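Local coordinates for 223aa long hypothetical arylmalonate decarboxylase (Sulfolobus tokodaii, PDB 2DGD), which is of unknown function but is probably an arylmalonate decarboxylase-like lyase of the aspartate/glutamate racemase clan, assembled as an octamer, at residues Val10-Asn15 against Ser35-Pro40; Ala14-Met19 against Ala178-Ser183. All blocks are in the same frame, centred on the assembly; numbering follows the deposited sequence.

Contact 1. Residues Val10-Asn15 against Ser35-Pro40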
loop_
_atom_site.group_PDB
_atom_site.type_symbol
_atom_site.label_atom_id
_atom_site.label_comp_id
_atom_site.label_asym_id
_atom_site.label_seq_id
_atom_site.Cartn_x
_atom_site.Cartn_y
_atom_site.Cartn_z
ATOM N N VAL A 10 -32.778 2.876 10.528
ATOM C CA VAL A 10 -32.712 4.107 11.291
ATOM C C VAL A 10 -33.844 5.073 10.919
ATOM O O VAL A 10 -34.080 5.364 9.742
ATOM C CB VAL A 10 -31.331 4.802 11.104
ATOM C CG1 VAL A 10 -31.085 5.091 9.645
ATOM C CG2 VAL A 10 -31.275 6.090 11.906
ATOM N N ILE A 11 -34.563 5.538 11.933
ATOM C CA ILE A 11 -35.636 6.494 11.726
ATOM C C ILE A 11 -35.059 7.849 12.105
ATOM O O ILE A 11 -34.597 8.032 13.229
ATOM C CB ILE A 11 -36.846 6.205 12.636
ATOM C CG1 ILE A 11 -37.415 4.823 12.328
ATOM C CG2 ILE A 11 -37.912 7.276 12.431
ATOM C CD1 ILE A 11 -38.489 4.402 13.293
ATOM N N LEU A 12 -35.069 8.800 11.181
ATOM C CA LEU A 12 -34.520 10.111 11.497
ATOM C C LEU A 12 -35.331 11.277 10.968
ATOM O O LEU A 12 -36.175 11.111 10.094
ATOM C CB LEU A 12 -33.072 10.215 10.994
ATOM C CG LEU A 12 -32.705 9.508 9.687
ATOM C CD1 LEU A 12 -33.540 10.040 8.560
ATOM C CD2 LEU A 12 -31.237 9.715 9.395
ATOM N N PRO A 13 -35.091 12.481 11.510
ATOM C CA PRO A 13 -35.812 13.677 11.074
ATOM C C PRO A 13 -35.494 14.026 9.624
ATOM O O PRO A 13 -34.374 13.843 9.163
ATOM C CB PRO A 13 -35.345 14.739 12.069
ATOM C CG PRO A 13 -34.003 14.266 12.476
ATOM C CD PRO A 13 -34.195 12.799 12.639
ATOM N N ALA A 14 -36.494 14.528 8.914
ATOM C CA ALA A 14 -36.345 14.876 7.513
ATOM C C ALA A 14 -35.069 15.627 7.167
ATOM O O ALA A 14 -34.376 15.277 6.215
ATOM C CB ALA A 14 -37.560 15.684 7.047
ATOM N N ASN A 15 -34.754 16.654 7.943
ATOM C CA ASN A 15 -33.588 17.474 7.655
ATOM C C ASN A 15 -32.264 17.092 8.297
ATOM O O ASN A 15 -31.351 17.906 8.364
ATOM C CB ASN A 15 -33.920 18.928 7.964
ATOM C CG ASN A 15 -35.067 19.438 7.124
ATOM O OD1 ASN A 15 -35.045 19.327 5.897
ATOM N ND2 ASN A 15 -36.082 19.995 7.775
ATOM N N SER A 35 -32.635 3.699 6.063
ATOM C CA SER A 35 -33.384 4.730 6.763
ATOM C C SER A 35 -34.706 5.163 6.149
ATOM O O SER A 35 -35.015 4.872 4.994
ATOM C CB SER A 35 -32.490 5.960 6.947
ATOM O OG SER A 35 -31.947 6.380 5.707
ATOM N N THR A 36 -35.487 5.858 6.964
ATOM C CA THR A 36 -36.765 6.405 6.551
ATOM C C THR A 36 -36.938 7.659 7.401
ATOM O O THR A 36 -36.518 7.694 8.556
ATOM C CB THR A 36 -37.926 5.423 6.785
ATOM O OG1 THR A 36 -39.078 5.902 6.088
ATOM C CG2 THR A 36 -38.250 5.298 8.276
ATOM N N ARG A 37 -37.544 8.691 6.826
ATOM C CA ARG A 37 -37.709 9.953 7.538
ATOM C C ARG A 37 -39.078 10.225 8.136
ATOM O O ARG A 37 -40.080 9.614 7.760
ATOM C CB ARG A 37 -37.331 11.107 6.612
ATOM C CG ARG A 37 -35.871 11.110 6.240
ATOM C CD ARG A 37 -35.544 12.182 5.230
ATOM N NE ARG A 37 -34.197 12.690 5.444
ATOM C CZ ARG A 37 -33.097 11.954 5.370
ATOM N NH1 ARG A 37 -31.920 12.514 5.596
ATOM N NH2 ARG A 37 -33.169 10.669 5.056
HETATM N N MSE A 38 -39.100 11.157 9.082
HETATM C CA MSE A 38 -40.332 11.558 9.732
HETATM C C MSE A 38 -40.525 13.061 9.635
HETATM O O MSE A 38 -39.571 13.835 9.657
HETATM C CB MSE A 38 -40.343 11.139 11.194
HETATM C CG MSE A 38 -40.514 9.650 11.399
HETATM SE SE MSE A 38 -40.959 9.214 13.239
HETATM C CE MSE A 38 -42.870 9.094 13.053
ATOM N N LYS A 39 -41.783 13.452 9.504
ATOM C CA LYS A 39 -42.189 14.842 9.396
ATOM C C LYS A 39 -41.483 15.701 10.443
ATOM O O LYS A 39 -41.423 15.337 11.614
ATOM C CB LYS A 39 -43.711 14.906 9.586
ATOM C CG LYS A 39 -44.320 16.285 9.674
ATOM C CD LYS A 39 -45.715 16.210 10.303
ATOM C CE LYS A 39 -46.722 15.464 9.427
ATOM N NZ LYS A 39 -47.054 16.204 8.164
ATOM N N PRO A 40 -40.908 16.844 10.026
ATOM C CA PRO A 40 -40.225 17.718 10.986
ATOM C C PRO A 40 -41.277 18.292 11.931
ATOM O O PRO A 40 -42.363 18.669 11.501
ATOM C CB PRO A 40 -39.583 18.778 10.092
ATOM C CG PRO A 40 -40.522 18.855 8.939
ATOM C CD PRO A 40 -40.831 17.404 8.665
#
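R37 reaches past the end of the neighbouring strand and gives its NE-H to the carbonyl of A14, with R37 NE 2.7 Å from A14 O and the bond nearly straight at 163°. A14 O lies at the guanidinium edge, in its plane, while the donor is tilted from the plane of the A14 carbonyl. The arginine chain bends at chi3 (147°), and L12 CD1 lies over one guanidinium face, offset toward the rim, and 3.5 Å from R37 CG. Strands 10-13 and 35-38 run parallel, and their ladder passes from T36 N to V10 O (3.2 Å), from L12 N to T36 O (3.2 Å) and from M38 N to L12 O (3.1 Å). A14 N extends it beyond the strand by bonding M38 O. V10, L12, S35 and R37 share one sheet face. On the other, I11 CG2 meets CG of selenomethionine M38 at 3.7 Å, the two side chains crossing at a slant. This is the strand pair of a right-handed beta-alpha-beta unit. Its helix 19-26 covers the V10 and L12 face and supplies E20, salt-bridged to R37 NH1 and hydrogen-bonded to S35 OG. Helix 49-63 packs on T36 and M38. Strand 31-38 also borders the second subunit, whose R37 bonds S35 O and T36 OG1.

Contact 2. Residues Ala14-Met19 against Ala178-Ser183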
loop_
_atom_site.group_PDB
_atom_site.type_symbol
_atom_site.label_atom_id
_atom_site.label_comp_id
_atom_site.label_asym_id
_atom_site.label_seq_id
_atom_site.Cartn_x
_atom_site.Cartn_y
_atom_site.Cartn_z
ATOM N N ALA A 14 -36.494 14.528 8.914
ATOM C CA ALA A 14 -36.345 14.876 7.513
ATOM C C ALA A 14 -35.069 15.627 7.167
ATOM O O ALA A 14 -34.376 15.277 6.215
ATOM C CB ALA A 14 -37.560 15.684 7.047
ATOM N N ASN A 15 -34.754 16.654 7.943
ATOM C CA ASN A 15 -33.588 17.474 7.655
ATOM C C ASN A 15 -32.264 17.092 8.297
ATOM O O ASN A 15 -31.351 17.906 8.364
ATOM C CB ASN A 15 -33.920 18.928 7.964
ATOM C CG ASN A 15 -35.067 19.438 7.124
ATOM O OD1 ASN A 15 -35.045 19.327 5.897
ATOM N ND2 ASN A 15 -36.082 19.995 7.775
ATOM N N ASN A 16 -32.150 15.857 8.764
ATOM C CA ASN A 16 -30.906 15.402 9.360
ATOM C C ASN A 16 -30.025 14.892 8.221
ATOM O O ASN A 16 -30.364 13.906 7.568
ATOM C CB ASN A 16 -31.172 14.268 10.350
ATOM C CG ASN A 16 -29.900 13.753 10.999
ATOM O OD1 ASN A 16 -28.916 13.454 10.321
ATOM N ND2 ASN A 16 -29.918 13.640 12.321
ATOM N N ALA A 17 -28.898 15.551 7.978
ATOM C CA ALA A 17 -28.021 15.122 6.899
ATOM C C ALA A 17 -26.679 14.594 7.385
ATOM O O ALA A 17 -25.800 14.294 6.582
ATOM C CB ALA A 17 -27.799 16.268 5.921
ATOM N N GLY A 18 -26.526 14.457 8.695
ATOM C CA GLY A 18 -25.266 13.977 9.222
ATOM C C GLY A 18 -25.229 12.552 9.740
ATOM O O GLY A 18 -24.199 11.885 9.645
HETATM N N MSE A 19 -26.345 12.070 10.277
HETATM C CA MSE A 19 -26.383 10.729 10.837
HETATM C C MSE A 19 -26.178 9.582 9.855
HETATM O O MSE A 19 -25.482 8.622 10.163
HETATM C CB MSE A 19 -27.690 10.520 11.609
HETATM C CG MSE A 19 -27.807 9.121 12.201
HETATM SE SE MSE A 19 -29.165 8.921 13.547
HETATM C CE MSE A 19 -28.058 8.203 14.961
ATOM N N ALA A 178 -23.720 16.317 21.781
ATOM C CA ALA A 178 -25.129 16.038 21.503
ATOM C C ALA A 178 -25.615 16.290 20.076
ATOM O O ALA A 178 -24.997 17.024 19.315
ATOM C CB ALA A 178 -25.997 16.815 22.480
ATOM N N CYS A 179 -26.740 15.658 19.751
ATOM C CA CYS A 179 -27.428 15.745 18.459
ATOM C C CYS A 179 -26.869 14.847 17.360
ATOM O O CYS A 179 -25.672 14.875 17.052
ATOM C CB CYS A 179 -27.495 17.191 17.946
ATOM S SG CYS A 179 -28.939 17.485 16.864
ATOM N N THR A 180 -27.761 14.057 16.767
ATOM C CA THR A 180 -27.399 13.132 15.710
ATOM C C THR A 180 -27.286 13.802 14.355
ATOM O O THR A 180 -26.882 13.162 13.388
ATOM C CB THR A 180 -28.419 11.993 15.594
ATOM O OG1 THR A 180 -29.703 12.536 15.266
ATOM C CG2 THR A 180 -28.503 11.223 16.893
ATOM N N ALA A 181 -27.642 15.082 14.278
ATOM C CA ALA A 181 -27.551 15.816 13.007
ATOM C C ALA A 181 -26.092 16.176 12.689
ATOM O O ALA A 181 -25.736 16.412 11.537
ATOM C CB ALA A 181 -28.393 17.069 13.058
ATOM N N LEU A 182 -25.254 16.220 13.721
ATOM C CA LEU A 182 -23.844 16.519 13.543
ATOM C C LEU A 182 -23.103 15.279 13.059
ATOM O O LEU A 182 -23.294 14.185 13.588
ATOM C CB LEU A 182 -23.224 16.965 14.866
ATOM C CG LEU A 182 -23.506 18.371 15.399
ATOM C CD1 LEU A 182 -22.871 18.517 16.779
ATOM C CD2 LEU A 182 -22.953 19.422 14.440
ATOM N N SER A 183 -22.272 15.444 12.040
ATOM C CA SER A 183 -21.475 14.335 11.542
ATOM C C SER A 183 -20.190 14.404 12.362
ATOM O O SER A 183 -19.318 15.251 12.111
ATOM C CB SER A 183 -21.163 14.525 10.070
ATOM O OG SER A 183 -20.276 13.519 9.632
#
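In N16, whose CB points toward the 178-183 loop, CG stands anti to the backbone N (chi1 180°), and chi2 (-50°) sets the turn of the amide that leaves ND2 near T180 and OD1 near its own loop. N16 ND2 faces the 178-183 loop and donates a weak hydrogen bond to T180 O at 3.3 Å. N16 ND2 is also 3.2 Å from T180 OG1, and the N16 and T180 side chains cross at about a right angle. OD1 turns back on its own loop: M19 N donates to N16 OD1 at 2.9 Å with an angle of 171° and lies in the amide plane, closing an Asx motif just where helix 19-26 begins. G18 N adds a weak bond to the same oxygen. One side chain therefore ties the turn before the helix to the facing loop. The two backbones pass close at G18, whose CA is 3.4 Å from A181 O in a CA-H...O contact. Selenomethionine M19 then packs beside the threonine, M19 CE 3.6 Å from T180 CG2 and M19 SE 3.8 Å from T180 CB, with the chain bent at chi3. A181 CB lies 3.8 Å from N16 ND2. T180 OG1 is hydrogen-bonded to G73 O, and T180 O also accepts from N203 ND2 of helix 202-214. The contact thus joins the loops that follow strands 6-13 and 174-177, one from each of the chain's two parallel sheets. Helix 147-151 covers A181 through I150, and S183 OG bonds D22 of helix 19-26.

How the contacts relate
Both contacts start from the same stretch, 10-19, sharing A14 and N15; its partners follow at 35-40 and then 178-183, and the contact centres lie about 10 Å apart. Contact 1 belongs to the three-stranded parallel sheet; contact 2 sets the loop leaving that sheet against a loop about 160 residues later that leaves the four-stranded one. They meet directly where R37 NH1 lies 2.9 Å from N16 O and V10 CG2 lies 3.9 Å from M19 SE. Helix 19-26, which begins at M19 in contact 2, packs against contact 1, and both touch the second subunit. Together they connect the subunit interface to the junction of the two sheets, consistent with the two-lobed racemase clan, whose active sites lie between the lobes.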